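Local coordinates for protein putative dihydrodipicolinate synthase (Thermus thermophilus, PDB 2PCQ) that belongs to the dihydrodipicolinate synthetase family and folds as a TIM barrel, forming an assembly of four chains and carrying a bound potassium ion, at residues A[159-164]-A[171-176]; A[176-181]-A[202-207]. All blocks are in the same frame, centred on the assembly; numbering follows the deposited sequence.

Contact 1. Residues A[159-164]-A[171-176]; sequences SRIAFY and FRVYTG
Tyr164 and Val173 mark the closest backbone approach between helix segment 159-164 and segment 171-176, which carries strand 172-175, their CA atoms 7.4 Å apart, as the helix of a beta-alpha-beta crossover lies against the strand that follows it. Val173 is the side chain through which the strand chiefly meets the helix. Its CG2 lies 3.5 Å from CB of Tyr164 and 3.6 Å from CD2 of the ring, the valine running roughly perpendicular to the tyrosine side chain, while CG1 lies between Tyr164 CD2 and Ile161 CD1, 3.8 Å from each. Ile161 sets its CG1 branch anti to the carbonyl carbon (chi1 -57°), and the end of that branch comes nearer the strand than its CB does. Phe171 adds a looser touch, CE1 standing 4.5 Å from CD1 of Tyr164. One face of the Tyr164 ring is occupied by the carbonyl oxygen of Arg160, 3.1 Å above the plane and over its centre. The phenol oxygen turns to polar company: it is hydrogen-bonded to Asp153 on strand 148-153 and receives a weak bond from Arg160 NH2, while Arg160 also forms a salt bridge with Asp153. The chemistry is thus split, with aliphatic and aromatic carbon between helix and strand and the buried hydroxyl satisfied by Asp153 and Arg160, whose charges would probably polarise it.

Contact 2. Residues A[176-181]-A[202-207]; sequences GHAPTF and RAYRAL
Phe181 and Tyr204 bury the most surface here, and Ala178 follows, so the contact is in essence an aromatic pair flanked by the Ala178 methyl and Leu207. The rings form an offset edge-to-face arrangement, the edge of Tyr204 directed toward the face of Phe181, with centroids 5.9 Å apart and planes at 70°. Their nearest side-chain atoms are Phe181 CD2 and Tyr204 CD1, at 3.9 Å. Phe181 reaches across because its CG stands anti to the backbone N (chi1 -166°), which also brings CE2 to 3.7 Å from the carbonyl oxygen of Tyr204, near the plane of the phenylalanine ring. On that same ring, CD2 meets CD2 of Leu207 at 3.7 Å, one helical turn after Tyr204; the two side chains lie alongside each other and run opposite ways. At the far end of the tyrosine, its OH lies 3.9 Å from CB of Ala178. A water 2.7 Å from Tyr204 OH lies in the plane of the phenol ring and also makes a weak bond to the carbonyl oxygen of Ala178, giving the otherwise apolar contact a polar margin. The loop after strand 172-175 and the first residue of helix 181-186 are thereby joined to helix 201-212. Ile2 of strand 2-6 touches both aromatic side chains, while Leu226 and Leu222 of helix 216-247 pack on Tyr204 and Leu207, respectively.

The two contacts follow one another along the chain and share Gly176, where strand 172-175 gives way to the loop leading to helix 181-186. Their centres are 15 Å apart, yet they meet directly: Thr175 CG2 packs at 3.7 Å from Phe181 CD1. In this TIM barrel contact 1 lays a helix on the strand it precedes, and contact 2 ties the loop after that strand to the later helix 201-212. The potassium ion lies about 5 Å from the side chain of Phe171 in contact 1; its site includes Ala143 and Val148, both touched by that side chain. Ser159 OG of contact 1 is hydrogen-bonded to His177 NE2 of the second subunit, and His177 of contact 2 to that subunit's Ser159.

Contact 1. Residues A[159-164]-A[171-176]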
ATOM      1  N   SER A 159       8.798   0.014 -15.737  1.00 12.73           N
ATOM      2  CA  SER A 159      10.124   0.369 -15.243  1.00 14.68           C
ATOM      3  C   SER A 159      10.892  -0.949 -15.166  1.00 15.08           C
ATOM      4  O   SER A 159      12.098  -0.999 -15.414  1.00 15.70           O
ATOM      5  CB  SER A 159      10.047   0.994 -13.844  1.00 13.48           C
ATOM      6  OG  SER A 159       9.634   2.345 -13.921  1.00 28.77           O
ATOM      7  N   ARG A 160      10.179  -2.018 -14.823  1.00 11.91           N
ATOM      8  CA  ARG A 160      10.795  -3.339 -14.722  1.00 12.33           C
ATOM      9  C   ARG A 160      11.199  -3.823 -16.111  1.00 12.67           C
ATOM     10  O   ARG A 160      12.295  -4.350 -16.298  1.00 16.31           O
ATOM     11  CB  ARG A 160       9.826  -4.335 -14.073  1.00 10.22           C
ATOM     12  CG  ARG A 160       9.532  -4.048 -12.595  1.00 14.15           C
ATOM     13  CD  ARG A 160       8.481  -5.008 -12.033  1.00 12.16           C
ATOM     14  NE  ARG A 160       8.901  -6.407 -12.119  1.00 12.87           N
ATOM     15  CZ  ARG A 160       9.540  -7.066 -11.155  1.00 14.94           C
ATOM     16  NH1 ARG A 160       9.836  -6.464 -10.011  1.00  9.85           N
ATOM     17  NH2 ARG A 160       9.894  -8.332 -11.339  1.00 15.45           N
ATOM     18  N   ILE A 161      10.317  -3.632 -17.087  1.00 14.17           N
ATOM     19  CA  ILE A 161      10.596  -4.046 -18.463  1.00 12.88           C
ATOM     20  C   ILE A 161      11.826  -3.297 -18.978  1.00 15.78           C
ATOM     21  O   ILE A 161      12.706  -3.888 -19.611  1.00 12.92           O
ATOM     22  CB  ILE A 161       9.402  -3.736 -19.402  1.00 17.24           C
ATOM     23  CG1 ILE A 161       8.125  -4.411 -18.882  1.00 17.99           C
ATOM     24  CG2 ILE A 161       9.723  -4.193 -20.819  1.00 13.47           C
ATOM     25  CD1 ILE A 161       8.142  -5.916 -18.923  1.00 19.22           C
ATOM     26  N   ALA A 162      11.880  -1.995 -18.702  1.00 12.29           N
ATOM     27  CA  ALA A 162      13.002  -1.164 -19.133  1.00 14.24           C
ATOM     28  C   ALA A 162      14.297  -1.663 -18.499  1.00 14.95           C
ATOM     29  O   ALA A 162      15.360  -1.639 -19.127  1.00 15.21           O
ATOM     30  CB  ALA A 162      12.754   0.299 -18.750  1.00 10.62           C
ATOM     31  N   PHE A 163      14.199  -2.111 -17.250  1.00 15.74           N
ATOM     32  CA  PHE A 163      15.351  -2.636 -16.527  1.00 16.51           C
ATOM     33  C   PHE A 163      15.890  -3.884 -17.230  1.00 16.10           C
ATOM     34  O   PHE A 163      17.082  -3.981 -17.500  1.00 16.39           O
ATOM     35  CB  PHE A 163      14.963  -2.993 -15.088  1.00 14.92           C
ATOM     36  CG  PHE A 163      16.054  -3.686 -14.320  1.00 18.17           C
ATOM     37  CD1 PHE A 163      16.996  -2.955 -13.604  1.00 22.31           C
ATOM     38  CD2 PHE A 163      16.149  -5.073 -14.325  1.00 16.26           C
ATOM     39  CE1 PHE A 163      18.020  -3.599 -12.899  1.00 23.32           C
ATOM     40  CE2 PHE A 163      17.166  -5.726 -13.630  1.00 17.18           C
ATOM     41  CZ  PHE A 163      18.103  -4.989 -12.915  1.00 21.34           C
ATOM     42  N   TYR A 164      15.013  -4.839 -17.526  1.00 13.92           N
ATOM     43  CA  TYR A 164      15.450  -6.065 -18.192  1.00 12.36           C
ATOM     44  C   TYR A 164      16.160  -5.715 -19.496  1.00 16.34           C
ATOM     45  O   TYR A 164      17.203  -6.285 -19.823  1.00 13.58           O
ATOM     46  CB  TYR A 164      14.265  -6.978 -18.528  1.00 12.31           C
ATOM     47  CG  TYR A 164      13.292  -7.255 -17.401  1.00 14.52           C
ATOM     48  CD1 TYR A 164      13.735  -7.493 -16.099  1.00 15.42           C
ATOM     49  CD2 TYR A 164      11.923  -7.308 -17.649  1.00 11.20           C
ATOM     50  CE1 TYR A 164      12.833  -7.774 -15.071  1.00 13.02           C
ATOM     51  CE2 TYR A 164      11.016  -7.592 -16.633  1.00 10.87           C
ATOM     52  CZ  TYR A 164      11.475  -7.820 -15.349  1.00 13.40           C
ATOM     53  OH  TYR A 164      10.565  -8.086 -14.348  1.00 13.79           O
ATOM     54  N   PHE A 171      18.022 -13.021 -21.889  1.00 33.21           N
ATOM     55  CA  PHE A 171      16.863 -13.029 -21.004  1.00 25.50           C
ATOM     56  C   PHE A 171      15.632 -12.563 -21.774  1.00 20.88           C
ATOM     57  O   PHE A 171      15.466 -11.379 -22.066  1.00 18.39           O
ATOM     58  CB  PHE A 171      17.122 -12.121 -19.804  1.00 21.80           C
ATOM     59  CG  PHE A 171      16.257 -12.423 -18.623  1.00 22.40           C
ATOM     60  CD1 PHE A 171      15.289 -11.518 -18.204  1.00 21.69           C
ATOM     61  CD2 PHE A 171      16.417 -13.613 -17.918  1.00 27.07           C
ATOM     62  CE1 PHE A 171      14.492 -11.792 -17.096  1.00 23.24           C
ATOM     63  CE2 PHE A 171      15.626 -13.897 -16.809  1.00 25.33           C
ATOM     64  CZ  PHE A 171      14.662 -12.984 -16.397  1.00 25.52           C
ATOM     65  N   ARG A 172      14.771 -13.519 -22.091  1.00 19.94           N
ATOM     66  CA  ARG A 172      13.571 -13.268 -22.870  1.00 17.63           C
ATOM     67  C   ARG A 172      12.423 -12.721 -22.041  1.00 18.04           C
ATOM     68  O   ARG A 172      11.922 -13.374 -21.128  1.00 16.16           O
ATOM     69  CB  ARG A 172      13.175 -14.560 -23.579  1.00 17.68           C
ATOM     70  CG  ARG A 172      14.304 -15.092 -24.467  1.00 23.64           C
ATOM     71  CD  ARG A 172      14.045 -16.515 -24.904  1.00 23.76           C
ATOM     72  NE  ARG A 172      12.790 -16.624 -25.634  1.00 21.81           N
ATOM     73  CZ  ARG A 172      12.209 -17.778 -25.937  1.00 28.98           C
ATOM     74  NH1 ARG A 172      12.776 -18.918 -25.566  1.00 25.61           N
ATOM     75  NH2 ARG A 172      11.069 -17.791 -26.616  1.00 22.09           N
ATOM     76  N   VAL A 173      12.004 -11.512 -22.387  1.00 15.30           N
ATOM     77  CA  VAL A 173      10.942 -10.837 -21.664  1.00 14.16           C
ATOM     78  C   VAL A 173       9.586 -10.891 -22.342  1.00 15.72           C
ATOM     79  O   VAL A 173       9.438 -10.491 -23.497  1.00 14.80           O
ATOM     80  CB  VAL A 173      11.296  -9.354 -21.433  1.00 13.95           C
ATOM     81  CG1 VAL A 173      10.162  -8.653 -20.701  1.00 12.87           C
ATOM     82  CG2 VAL A 173      12.605  -9.250 -20.644  1.00 12.80           C
ATOM     83  N   TYR A 174       8.599 -11.383 -21.601  1.00 14.52           N
ATOM     84  CA  TYR A 174       7.227 -11.463 -22.082  1.00 14.50           C
ATOM     85  C   TYR A 174       6.352 -10.645 -21.150  1.00 15.47           C
ATOM     86  O   TYR A 174       6.456 -10.761 -19.930  1.00 13.47           O
ATOM     87  CB  TYR A 174       6.752 -12.916 -22.106  1.00 14.85           C
ATOM     88  CG  TYR A 174       7.025 -13.585 -23.429  1.00 18.49           C
ATOM     89  CD1 TYR A 174       6.125 -13.458 -24.484  1.00 16.07           C
ATOM     90  CD2 TYR A 174       8.225 -14.255 -23.661  1.00 19.73           C
ATOM     91  CE1 TYR A 174       6.413 -13.970 -25.740  1.00 20.26           C
ATOM     92  CE2 TYR A 174       8.525 -14.773 -24.921  1.00 23.02           C
ATOM     93  CZ  TYR A 174       7.612 -14.621 -25.956  1.00 23.38           C
ATOM     94  OH  TYR A 174       7.900 -15.087 -27.220  1.00 28.59           O
ATOM     95  N   THR A 175       5.509  -9.789 -21.709  1.00 10.01           N
ATOM     96  CA  THR A 175       4.631  -9.006 -20.860  1.00 13.19           C
ATOM     97  C   THR A 175       3.275  -9.688 -20.827  1.00 14.94           C
ATOM     98  O   THR A 175       2.844 -10.279 -21.821  1.00 17.17           O
ATOM     99  CB  THR A 175       4.460  -7.563 -21.377  1.00 14.54           C
ATOM    100  OG1 THR A 175       3.576  -6.855 -20.500  1.00 15.71           O
ATOM    101  CG2 THR A 175       3.873  -7.555 -22.783  1.00 13.66           C
ATOM    102  N   GLY A 176       2.617  -9.629 -19.674  1.00 12.98           N
ATOM    103  CA  GLY A 176       1.304 -10.231 -19.548  1.00 13.37           C
ATOM    104  C   GLY A 176       0.260  -9.144 -19.393  1.00 13.88           C
ATOM    105  O   GLY A 176      -0.897  -9.425 -19.081  1.00 15.20           O
TER

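Contact 2. Residues A[176-181]-A[202-207]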
ATOM      1  N   GLY A 176       2.617  -9.629 -19.674  1.00 12.98           N
ATOM      2  CA  GLY A 176       1.304 -10.231 -19.548  1.00 13.37           C
ATOM      3  C   GLY A 176       0.260  -9.144 -19.393  1.00 13.88           C
ATOM      4  O   GLY A 176      -0.897  -9.425 -19.081  1.00 15.20           O
ATOM      5  N   HIS A 177       0.674  -7.897 -19.623  1.00 14.50           N
ATOM      6  CA  HIS A 177      -0.209  -6.736 -19.484  1.00 16.98           C
ATOM      7  C   HIS A 177      -0.632  -6.158 -20.842  1.00 15.81           C
ATOM      8  O   HIS A 177       0.141  -5.463 -21.503  1.00 15.21           O
ATOM      9  CB  HIS A 177       0.499  -5.654 -18.662  1.00 12.66           C
ATOM     10  CG  HIS A 177      -0.406  -4.557 -18.199  1.00 15.36           C
ATOM     11  ND1 HIS A 177      -1.399  -4.756 -17.263  1.00 24.18           N
ATOM     12  CD2 HIS A 177      -0.465  -3.249 -18.536  1.00  9.75           C
ATOM     13  CE1 HIS A 177      -2.029  -3.616 -17.042  1.00 16.72           C
ATOM     14  NE2 HIS A 177      -1.481  -2.685 -17.803  1.00 20.97           N
ATOM     15  N   ALA A 178      -1.872  -6.423 -21.235  1.00 14.10           N
ATOM     16  CA  ALA A 178      -2.389  -5.969 -22.523  1.00 13.55           C
ATOM     17  C   ALA A 178      -2.509  -4.461 -22.756  1.00 15.19           C
ATOM     18  O   ALA A 178      -2.141  -3.972 -23.825  1.00 17.57           O
ATOM     19  CB  ALA A 178      -3.739  -6.636 -22.795  1.00 11.02           C
ATOM     20  N   PRO A 179      -3.029  -3.705 -21.773  1.00 14.77           N
ATOM     21  CA  PRO A 179      -3.180  -2.252 -21.941  1.00 15.25           C
ATOM     22  C   PRO A 179      -1.925  -1.445 -22.295  1.00 17.13           C
ATOM     23  O   PRO A 179      -2.029  -0.381 -22.901  1.00 14.39           O
ATOM     24  CB  PRO A 179      -3.798  -1.810 -20.611  1.00 17.51           C
ATOM     25  CG  PRO A 179      -4.606  -3.018 -20.200  1.00 18.78           C
ATOM     26  CD  PRO A 179      -3.642  -4.150 -20.507  1.00 16.01           C
ATOM     27  N   THR A 180      -0.745  -1.938 -21.924  1.00 12.94           N
ATOM     28  CA  THR A 180       0.502  -1.221 -22.222  1.00 13.72           C
ATOM     29  C   THR A 180       1.380  -1.997 -23.200  1.00 12.68           C
ATOM     30  O   THR A 180       2.583  -1.744 -23.304  1.00 13.28           O
ATOM     31  CB  THR A 180       1.333  -0.988 -20.942  1.00 14.79           C
ATOM     32  OG1 THR A 180       1.570  -2.248 -20.297  1.00 13.95           O
ATOM     33  CG2 THR A 180       0.601  -0.050 -19.981  1.00 12.73           C
ATOM     34  N   PHE A 181       0.772  -2.930 -23.923  1.00 12.42           N
ATOM     35  CA  PHE A 181       1.499  -3.780 -24.856  1.00 14.42           C
ATOM     36  C   PHE A 181       2.511  -3.076 -25.761  1.00 14.48           C
ATOM     37  O   PHE A 181       3.683  -3.457 -25.793  1.00 17.40           O
ATOM     38  CB  PHE A 181       0.512  -4.594 -25.703  1.00 14.39           C
ATOM     39  CG  PHE A 181       1.150  -5.733 -26.449  1.00 14.96           C
ATOM     40  CD1 PHE A 181       2.088  -6.552 -25.822  1.00 14.13           C
ATOM     41  CD2 PHE A 181       0.814  -5.994 -27.771  1.00 15.54           C
ATOM     42  CE1 PHE A 181       2.680  -7.614 -26.498  1.00 14.85           C
ATOM     43  CE2 PHE A 181       1.399  -7.057 -28.463  1.00 19.09           C
ATOM     44  CZ  PHE A 181       2.336  -7.868 -27.824  1.00 14.80           C
ATOM     45  N   ARG A 202      -5.270 -12.664 -33.390  1.00 18.58           N
ATOM     46  CA  ARG A 202      -4.730 -12.105 -34.625  1.00 17.76           C
ATOM     47  C   ARG A 202      -4.442 -10.610 -34.501  1.00 14.67           C
ATOM     48  O   ARG A 202      -3.520 -10.101 -35.131  1.00 16.00           O
ATOM     49  CB  ARG A 202      -5.687 -12.369 -35.803  1.00 16.76           C
ATOM     50  CG  ARG A 202      -5.691 -13.832 -36.272  1.00 16.43           C
ATOM     51  CD  ARG A 202      -6.670 -14.094 -37.427  1.00 18.92           C
ATOM     52  NE  ARG A 202      -8.047 -13.788 -37.048  1.00 18.76           N
ATOM     53  CZ  ARG A 202      -8.660 -12.638 -37.307  1.00 22.58           C
ATOM     54  NH1 ARG A 202      -8.027 -11.674 -37.965  1.00 17.99           N
ATOM     55  NH2 ARG A 202      -9.901 -12.441 -36.884  1.00 20.80           N
ATOM     56  N   ALA A 203      -5.210  -9.908 -33.674  1.00 14.91           N
ATOM     57  CA  ALA A 203      -5.004  -8.473 -33.505  1.00 12.34           C
ATOM     58  C   ALA A 203      -3.691  -8.172 -32.788  1.00 14.78           C
ATOM     59  O   ALA A 203      -2.921  -7.313 -33.219  1.00 15.93           O
ATOM     60  CB  ALA A 203      -6.169  -7.862 -32.744  1.00 14.82           C
ATOM     61  N   TYR A 204      -3.431  -8.878 -31.691  1.00 13.28           N
ATOM     62  CA  TYR A 204      -2.197  -8.658 -30.948  1.00 13.03           C
ATOM     63  C   TYR A 204      -0.991  -9.080 -31.779  1.00 15.51           C
ATOM     64  O   TYR A 204       0.084  -8.499 -31.663  1.00 15.11           O
ATOM     65  CB  TYR A 204      -2.257  -9.396 -29.607  1.00 12.54           C
ATOM     66  CG  TYR A 204      -3.166  -8.682 -28.627  1.00 14.27           C
ATOM     67  CD1 TYR A 204      -2.749  -7.512 -27.988  1.00 12.50           C
ATOM     68  CD2 TYR A 204      -4.475  -9.118 -28.411  1.00 14.96           C
ATOM     69  CE1 TYR A 204      -3.613  -6.789 -27.166  1.00 11.54           C
ATOM     70  CE2 TYR A 204      -5.348  -8.400 -27.593  1.00 13.06           C
ATOM     71  CZ  TYR A 204      -4.910  -7.237 -26.976  1.00  9.96           C
ATOM     72  OH  TYR A 204      -5.768  -6.519 -26.180  1.00 14.02           O
ATOM     73  N   ARG A 205      -1.181 -10.080 -32.633  1.00 14.73           N
ATOM     74  CA  ARG A 205      -0.113 -10.549 -33.515  1.00 13.24           C
ATOM     75  C   ARG A 205       0.205  -9.434 -34.521  1.00 15.34           C
ATOM     76  O   ARG A 205       1.368  -9.140 -34.808  1.00 16.02           O
ATOM     77  CB  ARG A 205      -0.573 -11.798 -34.274  1.00 17.00           C
ATOM     78  CG  ARG A 205       0.384 -12.260 -35.363  1.00 19.25           C
ATOM     79  CD  ARG A 205       1.556 -13.008 -34.755  1.00 33.35           C
ATOM     80  NE  ARG A 205       2.827 -12.338 -34.970  1.00 28.04           N
ATOM     81  CZ  ARG A 205       3.990 -12.785 -34.507  1.00 27.02           C
ATOM     82  NH1 ARG A 205       4.040 -13.906 -33.798  1.00 23.87           N
ATOM     83  NH2 ARG A 205       5.105 -12.113 -34.762  1.00 29.20           N
ATOM     84  N   ALA A 206      -0.847  -8.817 -35.048  1.00 13.08           N
ATOM     85  CA  ALA A 206      -0.703  -7.737 -36.017  1.00 15.53           C
ATOM     86  C   ALA A 206       0.011  -6.540 -35.392  1.00 15.73           C
ATOM     87  O   ALA A 206       0.841  -5.893 -36.033  1.00 13.44           O
ATOM     88  CB  ALA A 206      -2.079  -7.318 -36.536  1.00 13.74           C
ATOM     89  N   LEU A 207      -0.315  -6.249 -34.137  1.00 14.84           N
ATOM     90  CA  LEU A 207       0.298  -5.130 -33.431  1.00 14.47           C
ATOM     91  C   LEU A 207       1.789  -5.403 -33.275  1.00 15.03           C
ATOM     92  O   LEU A 207       2.623  -4.528 -33.513  1.00 18.01           O
ATOM     93  CB  LEU A 207      -0.370  -4.939 -32.061  1.00 11.06           C
ATOM     94  CG  LEU A 207       0.162  -3.862 -31.109  1.00 14.75           C
ATOM     95  CD1 LEU A 207       0.467  -2.579 -31.861  1.00 19.75           C
ATOM     96  CD2 LEU A 207      -0.887  -3.608 -30.025  1.00 13.89           C
TER
HETATM   97  O   HOH W   1      -5.057  -4.190 -25.009  1.00 12.07           O